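Local coordinates for protein prolyl 4-hydroxylase (Paramecium bursaria Chlorella virus 1, PDB 5C5T) that probably hydroxylates proline residues of collagen-like chains as a 2-oxoglutarate-dependent dioxygenase that needs a divalent metal, normally iron, at residues D34-E39 / N110-C115; S82-Q87 / G132-H137; Q125-K130 / K217-Q222. All blocks are in the same frame, centred on the assembly; numbering follows the deposited sequence.

Interaction 1. Residues D34-E39 / N110-C115. With MN (manganese (II) ion), chain E.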
loop_
_atom_site.group_PDB
_atom_site.type_symbol
_atom_site.label_atom_id
_atom_site.label_comp_id
_atom_site.label_asym_id
_atom_site.label_seq_id
_atom_site.Cartn_x
_atom_site.Cartn_y
_atom_site.Cartn_z
ATOM N N ASP A 34 13.766 11.433 -7.241
ATOM C CA ASP A 34 14.750 11.815 -6.207
ATOM C C ASP A 34 15.529 10.665 -5.544
ATOM O O ASP A 34 16.083 10.817 -4.452
ATOM C CB ASP A 34 14.054 12.597 -5.118
ATOM C CG ASP A 34 13.417 13.855 -5.634
ATOM O OD1 ASP A 34 13.954 14.426 -6.594
ATOM O OD2 ASP A 34 12.387 14.222 -5.046
ATOM N N GLY A 35 15.615 9.534 -6.227
ATOM C CA GLY A 35 16.236 8.331 -5.679
ATOM C C GLY A 35 15.534 7.662 -4.503
ATOM O O GLY A 35 16.071 6.725 -3.908
ATOM N N LYS A 36 14.323 8.105 -4.187
ATOM C CA LYS A 36 13.608 7.627 -3.024
ATOM C C LYS A 36 12.595 6.540 -3.404
ATOM O O LYS A 36 11.426 6.805 -3.700
ATOM C CB LYS A 36 12.913 8.798 -2.323
ATOM C CG LYS A 36 13.876 9.916 -1.822
ATOM C CD LYS A 36 13.130 11.032 -1.154
ATOM C CE LYS A 36 14.038 12.138 -0.602
ATOM N NZ LYS A 36 13.219 13.270 -0.023
ATOM N N TYR A 37 13.027 5.297 -3.448
ATOM C CA TYR A 37 12.093 4.217 -3.835
ATOM C C TYR A 37 10.889 4.057 -2.897
ATOM O O TYR A 37 9.806 3.694 -3.337
ATOM C CB TYR A 37 12.869 2.872 -3.953
ATOM C CG TYR A 37 13.761 2.762 -5.167
ATOM C CD1 TYR A 37 13.234 2.495 -6.428
ATOM C CD2 TYR A 37 15.148 2.914 -5.055
ATOM C CE1 TYR A 37 14.056 2.396 -7.532
ATOM C CE2 TYR A 37 15.962 2.785 -6.160
ATOM C CZ TYR A 37 15.414 2.522 -7.374
ATOM O OH TYR A 37 16.214 2.414 -8.477
ATOM N N TYR A 38 11.087 4.342 -1.605
ATOM C CA TYR A 38 10.026 4.303 -0.576
ATOM C C TYR A 38 10.268 5.414 0.428
ATOM O O TYR A 38 11.398 5.909 0.529
ATOM C CB TYR A 38 9.979 2.947 0.158
ATOM C CG TYR A 38 11.255 2.686 0.915
ATOM C CD1 TYR A 38 11.476 3.252 2.143
ATOM C CD2 TYR A 38 12.251 1.922 0.352
ATOM C CE1 TYR A 38 12.679 3.037 2.826
ATOM C CE2 TYR A 38 13.454 1.680 1.017
ATOM C CZ TYR A 38 13.657 2.241 2.263
ATOM O OH TYR A 38 14.909 2.010 2.875
ATOM N N GLU A 39 9.190 5.863 1.061
ATOM C CA GLU A 39 9.222 6.790 2.179
ATOM C C GLU A 39 8.223 6.309 3.198
ATOM O O GLU A 39 7.081 5.906 2.863
ATOM C CB GLU A 39 8.896 8.205 1.726
ATOM C CG GLU A 39 9.868 8.751 0.724
ATOM C CD GLU A 39 9.534 10.154 0.260
ATOM O OE1 GLU A 39 9.467 11.077 1.093
ATOM O OE2 GLU A 39 9.400 10.341 -0.951
ATOM N N ASN A 110 1.796 16.127 -4.554
ATOM C CA ASN A 110 1.998 17.502 -5.004
ATOM C C ASN A 110 3.436 18.017 -4.785
ATOM O O ASN A 110 3.854 18.974 -5.448
ATOM C CB ASN A 110 1.002 18.455 -4.324
ATOM C CG ASN A 110 -0.432 18.348 -4.903
ATOM O OD1 ASN A 110 -0.637 17.816 -6.013
ATOM N ND2 ASN A 110 -1.428 18.852 -4.143
ATOM N N SER A 111 4.193 17.374 -3.903
ATOM C CA SER A 111 5.626 17.666 -3.724
ATOM C C SER A 111 6.502 16.960 -4.764
ATOM O O SER A 111 7.721 17.100 -4.760
ATOM C CB SER A 111 6.062 17.262 -2.311
ATOM O OG SER A 111 6.140 15.834 -2.143
ATOM N N LYS A 112 5.882 16.195 -5.653
ATOM C CA LYS A 112 6.600 15.369 -6.607
ATOM C C LYS A 112 6.175 15.716 -8.011
ATOM O O LYS A 112 6.186 14.875 -8.896
ATOM C CB LYS A 112 6.322 13.879 -6.362
ATOM C CG LYS A 112 6.360 13.427 -4.934
ATOM C CD LYS A 112 7.781 13.351 -4.420
ATOM C CE LYS A 112 7.853 12.566 -3.080
ATOM N NZ LYS A 112 9.259 12.528 -2.593
ATOM N N LYS A 113 5.788 16.967 -8.229
ATOM C CA LYS A 113 5.259 17.325 -9.550
ATOM C C LYS A 113 6.303 17.133 -10.646
ATOM O O LYS A 113 5.955 16.924 -11.813
ATOM C CB LYS A 113 4.717 18.767 -9.599
ATOM C CG LYS A 113 5.016 19.663 -8.435
ATOM C CD LYS A 113 6.337 20.350 -8.608
ATOM C CE LYS A 113 7.173 20.274 -7.360
ATOM N NZ LYS A 113 8.217 19.234 -7.583
ATOM N N HIS A 114 7.584 17.173 -10.311
ATOM C CA HIS A 114 8.579 16.997 -11.365
ATOM C C HIS A 114 8.781 15.512 -11.734
ATOM O O HIS A 114 9.486 15.192 -12.693
ATOM C CB HIS A 114 9.904 17.640 -10.964
ATOM C CG HIS A 114 10.662 16.891 -9.917
ATOM N ND1 HIS A 114 11.647 15.977 -10.227
ATOM C CD2 HIS A 114 10.599 16.936 -8.567
ATOM C CE1 HIS A 114 12.166 15.497 -9.112
ATOM N NE2 HIS A 114 11.544 16.057 -8.090
ATOM N N CYS A 115 8.122 14.622 -10.997
ATOM C CA CYS A 115 8.184 13.197 -11.239
ATOM C C CYS A 115 6.879 12.612 -11.775
ATOM O O CYS A 115 6.885 11.594 -12.480
ATOM C CB CYS A 115 8.539 12.488 -9.952
ATOM S SG CYS A 115 10.122 13.044 -9.252
HETATM MN MN MN E . 12.012 16.097 -6.141
HETATM O O HOH W 1 9.742 13.718 0.263
HETATM O O HOH W 2 10.173 16.005 -5.230
HETATM O O HOH W 3 11.450 18.290 -5.574
#

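Interaction 2. Residues S82-Q87 / G132-H137. With AKG (2-oxoglutaric acid), chain C.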
loop_
_atom_site.group_PDB
_atom_site.type_symbol
_atom_site.label_atom_id
_atom_site.label_comp_id
_atom_site.label_asym_id
_atom_site.label_seq_id
_atom_site.Cartn_x
_atom_site.Cartn_y
_atom_site.Cartn_z
ATOM N N SER A 82 1.242 -16.994 -3.725
ATOM C CA SER A 82 0.912 -15.579 -3.596
ATOM C C SER A 82 0.115 -15.162 -2.351
ATOM O O SER A 82 0.616 -15.243 -1.214
ATOM C CB SER A 82 0.158 -15.122 -4.855
ATOM O OG SER A 82 1.056 -14.903 -5.938
ATOM N N ARG A 83 -1.104 -14.670 -2.582
ATOM C CA ARG A 83 -1.805 -13.901 -1.569
ATOM C C ARG A 83 -2.744 -14.768 -0.752
ATOM O O ARG A 83 -3.563 -15.532 -1.283
ATOM C CB ARG A 83 -2.582 -12.763 -2.207
ATOM C CG ARG A 83 -3.171 -11.795 -1.190
ATOM C CD ARG A 83 -3.987 -10.727 -1.884
ATOM N NE ARG A 83 -5.146 -11.298 -2.584
ATOM C CZ ARG A 83 -5.899 -10.628 -3.457
ATOM N NH1 ARG A 83 -5.601 -9.363 -3.744
ATOM N NH2 ARG A 83 -6.941 -11.220 -4.047
ATOM N N ASN A 84 -2.615 -14.610 0.556
ATOM C CA ASN A 84 -3.362 -15.372 1.529
ATOM C C ASN A 84 -3.808 -14.359 2.569
ATOM O O ASN A 84 -3.112 -14.153 3.561
ATOM C CB ASN A 84 -2.473 -16.469 2.143
ATOM C CG ASN A 84 -3.195 -17.319 3.156
ATOM O OD1 ASN A 84 -4.416 -17.451 3.115
ATOM N ND2 ASN A 84 -2.434 -17.917 4.079
ATOM N N SER A 85 -4.926 -13.686 2.276
ATOM C CA SER A 85 -5.510 -12.604 3.090
ATOM C C SER A 85 -6.988 -12.453 2.692
ATOM O O SER A 85 -7.447 -13.074 1.726
ATOM C CB SER A 85 -4.783 -11.273 2.902
ATOM O OG SER A 85 -4.928 -10.811 1.572
ATOM N N GLU A 86 -7.716 -11.663 3.472
ATOM C CA GLU A 86 -9.115 -11.286 3.199
ATOM C C GLU A 86 -9.080 -9.829 2.770
ATOM O O GLU A 86 -8.213 -9.102 3.235
ATOM C CB GLU A 86 -9.959 -11.459 4.458
ATOM C CG GLU A 86 -10.107 -12.894 4.894
ATOM C CD GLU A 86 -8.847 -13.450 5.520
ATOM O OE1 GLU A 86 -8.295 -12.828 6.482
ATOM O OE2 GLU A 86 -8.412 -14.524 5.035
ATOM N N GLN A 87 -9.960 -9.430 1.851
ATOM C CA GLN A 87 -10.005 -8.051 1.361
ATOM C C GLN A 87 -11.407 -7.473 1.190
ATOM O O GLN A 87 -12.368 -8.186 0.913
ATOM C CB GLN A 87 -9.300 -7.931 0.016
ATOM C CG GLN A 87 -7.872 -8.457 0.002
ATOM C CD GLN A 87 -7.810 -9.775 -0.706
ATOM O OE1 GLN A 87 -8.344 -9.914 -1.804
ATOM N NE2 GLN A 87 -7.191 -10.762 -0.075
ATOM N N GLY A 132 -0.555 -16.885 10.282
ATOM C CA GLY A 132 -0.299 -17.828 9.225
ATOM C C GLY A 132 -0.459 -17.215 7.842
ATOM O O GLY A 132 -0.059 -17.838 6.840
ATOM N N GLN A 133 -1.075 -16.028 7.788
ATOM C CA GLN A 133 -1.392 -15.393 6.508
ATOM C C GLN A 133 -0.267 -14.431 6.093
ATOM O O GLN A 133 0.488 -13.918 6.921
ATOM C CB GLN A 133 -2.749 -14.695 6.577
ATOM C CG GLN A 133 -3.886 -15.705 6.701
ATOM C CD GLN A 133 -5.234 -15.140 6.409
ATOM O OE1 GLN A 133 -5.614 -14.119 6.928
ATOM N NE2 GLN A 133 -5.976 -15.815 5.549
ATOM N N TYR A 134 -0.151 -14.241 4.782
ATOM C CA TYR A 134 1.019 -13.600 4.192
ATOM C C TYR A 134 0.713 -13.275 2.740
ATOM O O TYR A 134 -0.306 -13.680 2.235
ATOM C CB TYR A 134 2.252 -14.501 4.252
ATOM C CG TYR A 134 2.124 -15.787 3.486
ATOM C CD1 TYR A 134 1.489 -16.908 4.055
ATOM C CD2 TYR A 134 2.590 -15.879 2.176
ATOM C CE1 TYR A 134 1.378 -18.087 3.354
ATOM C CE2 TYR A 134 2.471 -17.057 1.477
ATOM C CZ TYR A 134 1.864 -18.149 2.073
ATOM O OH TYR A 134 1.733 -19.332 1.390
ATOM N N TYR A 135 1.608 -12.523 2.099
ATOM C CA TYR A 135 1.498 -12.160 0.664
ATOM C C TYR A 135 2.897 -12.357 0.070
ATOM O O TYR A 135 3.778 -11.524 0.300
ATOM C CB TYR A 135 1.004 -10.703 0.488
ATOM C CG TYR A 135 0.476 -10.322 -0.896
ATOM C CD1 TYR A 135 0.748 -11.088 -2.038
ATOM C CD2 TYR A 135 -0.296 -9.172 -1.038
ATOM C CE1 TYR A 135 0.249 -10.716 -3.275
ATOM C CE2 TYR A 135 -0.782 -8.790 -2.270
ATOM C CZ TYR A 135 -0.548 -9.571 -3.377
ATOM O OH TYR A 135 -1.031 -9.187 -4.610
ATOM N N TYR A 136 3.104 -13.455 -0.676
ATOM C CA TYR A 136 4.397 -13.767 -1.315
ATOM C C TYR A 136 4.928 -12.642 -2.199
ATOM O O TYR A 136 4.147 -11.889 -2.739
ATOM C CB TYR A 136 4.270 -15.012 -2.174
ATOM C CG TYR A 136 5.551 -15.564 -2.751
ATOM C CD1 TYR A 136 6.468 -16.234 -1.949
ATOM C CD2 TYR A 136 5.821 -15.459 -4.110
ATOM C CE1 TYR A 136 7.641 -16.749 -2.480
ATOM C CE2 TYR A 136 6.983 -15.986 -4.653
ATOM C CZ TYR A 136 7.890 -16.636 -3.829
ATOM O OH TYR A 136 9.054 -17.175 -4.343
ATOM N N HIS A 137 6.250 -12.540 -2.352
ATOM C CA HIS A 137 6.813 -11.385 -3.067
ATOM C C HIS A 137 6.281 -11.210 -4.486
ATOM O O HIS A 137 6.076 -12.144 -5.239
ATOM C CB HIS A 137 8.351 -11.406 -3.067
ATOM C CG HIS A 137 8.984 -12.628 -3.638
ATOM N ND1 HIS A 137 9.039 -12.891 -4.992
ATOM C CD2 HIS A 137 9.645 -13.644 -3.030
ATOM C CE1 HIS A 137 9.693 -14.025 -5.191
ATOM N NE2 HIS A 137 10.080 -14.491 -4.018
HETATM C C1 AKG C . -0.236 -5.520 -1.310
HETATM O O1 AKG C . -1.406 -5.602 -0.825
HETATM O O2 AKG C . -0.107 -5.383 -2.555
HETATM C C2 AKG C . 0.961 -5.707 -0.420
HETATM O O5 AKG C . 2.020 -5.915 -0.947
HETATM C C3 AKG C . 0.802 -5.644 1.108
HETATM C C4 AKG C . 2.125 -5.744 1.824
HETATM C C5 AKG C . 1.963 -6.065 3.287
HETATM O O3 AKG C . 0.931 -6.668 3.695
HETATM O O4 AKG C . 2.867 -5.700 4.099
#

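Interaction 3. Residues Q125-K130 / K217-Q222. With AKG (2-oxoglutaric acid), chain C.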
loop_
_atom_site.group_PDB
_atom_site.type_symbol
_atom_site.label_atom_id
_atom_site.label_comp_id
_atom_site.label_asym_id
_atom_site.label_seq_id
_atom_site.Cartn_x
_atom_site.Cartn_y
_atom_site.Cartn_z
ATOM N N GLN A 125 -8.505 -0.383 -1.031
ATOM C CA GLN A 125 -8.665 -1.742 -0.548
ATOM C C GLN A 125 -8.220 -1.811 0.906
ATOM O O GLN A 125 -7.165 -1.254 1.276
ATOM C CB GLN A 125 -7.839 -2.708 -1.370
ATOM C CG GLN A 125 -7.950 -4.171 -0.989
ATOM C CD GLN A 125 -6.760 -4.955 -1.498
ATOM O OE1 GLN A 125 -5.683 -4.911 -0.911
ATOM N NE2 GLN A 125 -6.953 -5.688 -2.580
ATOM N N VAL A 126 -9.018 -2.469 1.756
ATOM C CA VAL A 126 -8.550 -2.821 3.106
ATOM C C VAL A 126 -8.366 -4.346 3.156
ATOM O O VAL A 126 -9.247 -5.099 2.721
ATOM C CB VAL A 126 -9.529 -2.297 4.210
ATOM C CG1 VAL A 126 -9.191 -2.881 5.601
ATOM C CG2 VAL A 126 -9.538 -0.737 4.214
ATOM N N ALA A 127 -7.207 -4.805 3.650
ATOM C CA ALA A 127 -6.911 -6.209 3.721
ATOM C C ALA A 127 -6.505 -6.614 5.122
ATOM O O ALA A 127 -5.900 -5.827 5.846
ATOM C CB ALA A 127 -5.749 -6.580 2.740
ATOM N N ARG A 128 -6.773 -7.876 5.451
ATOM C CA ARG A 128 -6.490 -8.423 6.779
ATOM C C ARG A 128 -5.765 -9.750 6.685
ATOM O O ARG A 128 -6.076 -10.591 5.837
ATOM C CB ARG A 128 -7.790 -8.618 7.573
ATOM C CG ARG A 128 -7.585 -9.310 8.960
ATOM C CD ARG A 128 -8.816 -9.074 9.847
ATOM N NE ARG A 128 -8.676 -9.626 11.205
ATOM C CZ ARG A 128 -9.033 -10.864 11.523
ATOM N NH1 ARG A 128 -9.497 -11.683 10.585
ATOM N NH2 ARG A 128 -8.900 -11.292 12.774
ATOM N N TYR A 129 -4.788 -9.902 7.577
ATOM C CA TYR A 129 -4.009 -11.103 7.761
ATOM C C TYR A 129 -4.207 -11.677 9.173
ATOM O O TYR A 129 -3.923 -10.995 10.173
ATOM C CB TYR A 129 -2.526 -10.827 7.594
ATOM C CG TYR A 129 -2.079 -10.226 6.304
ATOM C CD1 TYR A 129 -1.694 -11.002 5.243
ATOM C CD2 TYR A 129 -2.033 -8.850 6.155
ATOM C CE1 TYR A 129 -1.250 -10.431 4.050
ATOM C CE2 TYR A 129 -1.577 -8.271 4.978
ATOM C CZ TYR A 129 -1.198 -9.074 3.936
ATOM O OH TYR A 129 -0.760 -8.506 2.776
ATOM N N LYS A 130 -4.689 -12.915 9.224
ATOM C CA LYS A 130 -4.673 -13.718 10.428
ATOM C C LYS A 130 -3.343 -14.434 10.630
ATOM O O LYS A 130 -2.516 -14.540 9.719
ATOM C CB LYS A 130 -5.790 -14.752 10.344
ATOM C CG LYS A 130 -7.142 -14.172 10.336
ATOM C CD LYS A 130 -8.198 -15.278 10.236
ATOM C CE LYS A 130 -8.261 -16.106 11.523
ATOM N NZ LYS A 130 -8.618 -17.543 11.292
ATOM N N LYS A 217 -2.997 -8.308 11.390
ATOM C CA LYS A 217 -2.451 -7.195 10.625
ATOM C C LYS A 217 -3.548 -6.711 9.664
ATOM O O LYS A 217 -4.116 -7.520 8.926
ATOM C CB LYS A 217 -1.192 -7.615 9.852
ATOM C CG LYS A 217 -0.648 -6.613 8.829
ATOM C CD LYS A 217 0.606 -7.207 8.194
ATOM C CE LYS A 217 1.146 -6.336 7.077
ATOM N NZ LYS A 217 2.261 -7.009 6.376
ATOM N N ILE A 218 -3.827 -5.418 9.689
ATOM C CA ILE A 218 -4.805 -4.814 8.782
ATOM C C ILE A 218 -4.137 -3.604 8.105
ATOM O O ILE A 218 -3.560 -2.751 8.804
ATOM C CB ILE A 218 -6.106 -4.425 9.511
ATOM C CG1 ILE A 218 -6.616 -5.599 10.345
ATOM C CG2 ILE A 218 -7.119 -3.939 8.489
ATOM C CD1 ILE A 218 -7.894 -5.312 11.082
ATOM N N ILE A 219 -4.229 -3.553 6.765
ATOM C CA ILE A 219 -3.721 -2.457 5.965
ATOM C C ILE A 219 -4.812 -1.835 5.076
ATOM O O ILE A 219 -5.842 -2.463 4.744
ATOM C CB ILE A 219 -2.548 -2.961 5.105
ATOM C CG1 ILE A 219 -3.021 -4.027 4.137
ATOM C CG2 ILE A 219 -1.431 -3.435 6.026
ATOM C CD1 ILE A 219 -1.944 -4.491 3.174
ATOM N N ALA A 220 -4.571 -0.589 4.678
ATOM C CA ALA A 220 -5.290 0.112 3.612
ATOM C C ALA A 220 -4.340 0.456 2.457
ATOM O O ALA A 220 -3.265 1.023 2.663
ATOM C CB ALA A 220 -5.955 1.346 4.152
ATOM N N ASN A 221 -4.692 -0.032 1.263
ATOM C CA ASN A 221 -3.907 0.209 0.039
ATOM C C ASN A 221 -4.542 1.233 -0.836
ATOM O O ASN A 221 -5.671 1.054 -1.318
ATOM C CB ASN A 221 -3.754 -1.085 -0.788
ATOM C CG ASN A 221 -2.772 -2.042 -0.201
ATOM O OD1 ASN A 221 -1.639 -1.702 0.055
ATOM N ND2 ASN A 221 -3.197 -3.298 -0.045
ATOM N N GLN A 222 -3.816 2.322 -1.049
ATOM C CA GLN A 222 -4.198 3.362 -2.046
ATOM C C GLN A 222 -3.251 3.265 -3.245
ATOM O O GLN A 222 -2.114 3.678 -3.163
ATOM C CB GLN A 222 -4.156 4.757 -1.442
ATOM C CG GLN A 222 -4.431 5.862 -2.462
ATOM C CD GLN A 222 -5.836 5.797 -3.060
ATOM O OE1 GLN A 222 -6.801 6.268 -2.460
ATOM N NE2 GLN A 222 -5.965 5.146 -4.204
HETATM C C1 AKG C . -0.236 -5.520 -1.310
HETATM O O1 AKG C . -1.406 -5.602 -0.825
HETATM O O2 AKG C . -0.107 -5.383 -2.555
HETATM C C2 AKG C . 0.961 -5.707 -0.420
HETATM O O5 AKG C . 2.020 -5.915 -0.947
HETATM C C3 AKG C . 0.802 -5.644 1.108
HETATM C C4 AKG C . 2.125 -5.744 1.824
HETATM C C5 AKG C . 1.963 -6.065 3.287
HETATM O O3 AKG C . 0.931 -6.668 3.695
HETATM O O4 AKG C . 2.867 -5.700 4.099
#

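Interaction 1. Residues D34-E39 / N110-C115
Asp34 and His114 meet at a manganese ion. The Asp34 carboxylate approaches it unevenly, with OD2 2.2 Å and OD1 2.6 Å from the metal, while His114 offers its ring nitrogen NE2 at 2.0 Å. Two waters add further ligands, and one of them also donates a hydrogen bond to the carbonyl oxygen of Ser111, which ties the coordination sphere to the backbone. Aspartate and histidine suit the place: one supplies a compact anionic oxygen ligand, the other a neutral nitrogen at the end of a rigid ring. The carboxylate and imidazole planes are turned 39° apart, and OD1 lies at the ring edge, 3.3 Å from His114 CE1. With CG lodged between its own backbone N and carbonyl carbon (chi1 73°), the imidazole is folded back so that SG of Cys115 sits over one of its faces.

The metal thus bridges two surface segments, the N-terminal approach to strand 38-41, an outer strand of the large antiparallel sheet, and the loop that follows helix 96-109. A disulfide between Cys115 and Cys33 fastens the same two parts of the chain covalently, one residue along from each metal ligand.

The charged contact lies deeper. Lys112 bends at chi2 (-74°) and then runs straight, sending NZ to Glu39 from the opposite direction. NZ donates to the syn lone pair of Glu39 OE2 at 2.7 Å in a salt bridge. A water closes the arrangement, accepting from Lys112 NZ at 3.1 Å and donating to Glu39 OE1, so both carboxylate oxygens are engaged. A long flexible lysine is apt here because it must cross from the loop to the strand. Its NZ is also 4.3 Å from Asp34 OD2, and its charge probably adds to that of the manganese in favouring the ionised carboxylate.

Interaction 2. Residues S82-Q87 / G132-H137
Gln133 reaches across to Asn84 and Glu86. Its CB lies 3.1 Å from Asn84 O, and CG passes beside the same oxygen. The chain is extended beyond CG (chi2 -164°), which carries the amide past Asn84 to the carboxylate of Glu86. At the tip NE2 has two acceptors: a nearly straight bond (167°) of 2.8 Å to the syn lone pair of Glu86 OE2, and a weak one to Asn84 OD1 at 3.3 Å. The other tip atom, OE1, takes a hydrogen bond from Lys130 N. The Glu86 carboxylate and the Gln133 amide are nearly coplanar, whereas the Asn84 amide stands almost perpendicular to that of Gln133. Glutamine fits because a single amide end can donate to two side chains and still accept from the backbone.

The backbones pair antiparallel: Arg83 and Tyr135 form a non-hydrogen-bonded pair, and beyond them Tyr136 N donates to Ser82 O at 3.1 Å, from above the carbonyl plane. Arg83 lays its aliphatic part on the Tyr135 ring. CB is over the face near CE1, CG sits almost exactly above the centre in a CH-pi contact (3.8 Å to the centroid), and CD passes toward CE2 and CZ. A long hydrocarbon stem lets a charged residue cover an aromatic face. The ring also borders 2-oxoglutarate, with CE2 3.5 Å from its C1, and stacks with His138, a ligand of the bound zinc.

Strand 83-84 forms an outer edge of the smaller antiparallel sheet, next to strand 134-138, whose other neighbour in the sheet is 207-209. Just past Ser85 the chain moves over to the larger sheet as strand 86-89, where Glu86 pairs with Arg128 of strand 120-129.

Interaction 3. Residues Q125-K130 / K217-Q222
Tyr129 and Lys217 lie side by side and point the same way, with Tyr129 CD2 3.7 Å from Lys217 CD. The fully extended lysine delivers NZ to the distal carboxylate of 2-oxoglutarate, 2.7 Å from its O4, with a weaker bond to O3. Tyr129 OH lies 2.7 Å from that same O3, which makes a phenol a fitting neighbour for the lysine. Further along this face, Gln125 and Asn221 also run alongside each other, but their amide planes are 65° apart. Asn221 ND2 donates to Gln125 OE1 at 3.1 Å, in its own amide plane, and makes a weak bond to O1 of the ligand. Between these pairs Ile219 brings CD1 to 3.6 Å from the ligand C3, beside the small Ala127, its cross-strand partner. On the reverse face the Val126 and Ile218 side chains meet at a slant through CG1 and CG2, while the Arg128 stem passes beside Ile218 to a salt bridge with Glu216. Regular backbone bonds hold the axes of strands 125-129 and 217-222 4.7 Å apart at closest approach. Such strands receiving the cosubstrate characterise the double-stranded beta-helix of 2-oxoglutarate oxygenases, here with lysine rather than arginine at the distal carboxylate, as in collagen prolyl 4-hydroxylases.

Interactions 2 and 3 are neighbours at one pocket, the former reaching it through Tyr135. Their centres are 10 Å apart, and they join directly where Glu86 O lies 2.9 Å from Arg128 N, probably a hydrogen bond linking strands 86-89 and 120-129 in the larger sheet. Both touch 2-oxoglutarate: Tyr135 borders the end near the zinc ion, where His138, Asp140 and His207 bind the metal, while interaction 3 lines the ligand along its length. Interaction 1 stands apart, with its centre 24 Å from that of interaction 3 and 28 Å from that of interaction 2, on the opposite side of the chain's centre. Its manganese is therefore a peripheral metal, distinct from the zinc of the active site.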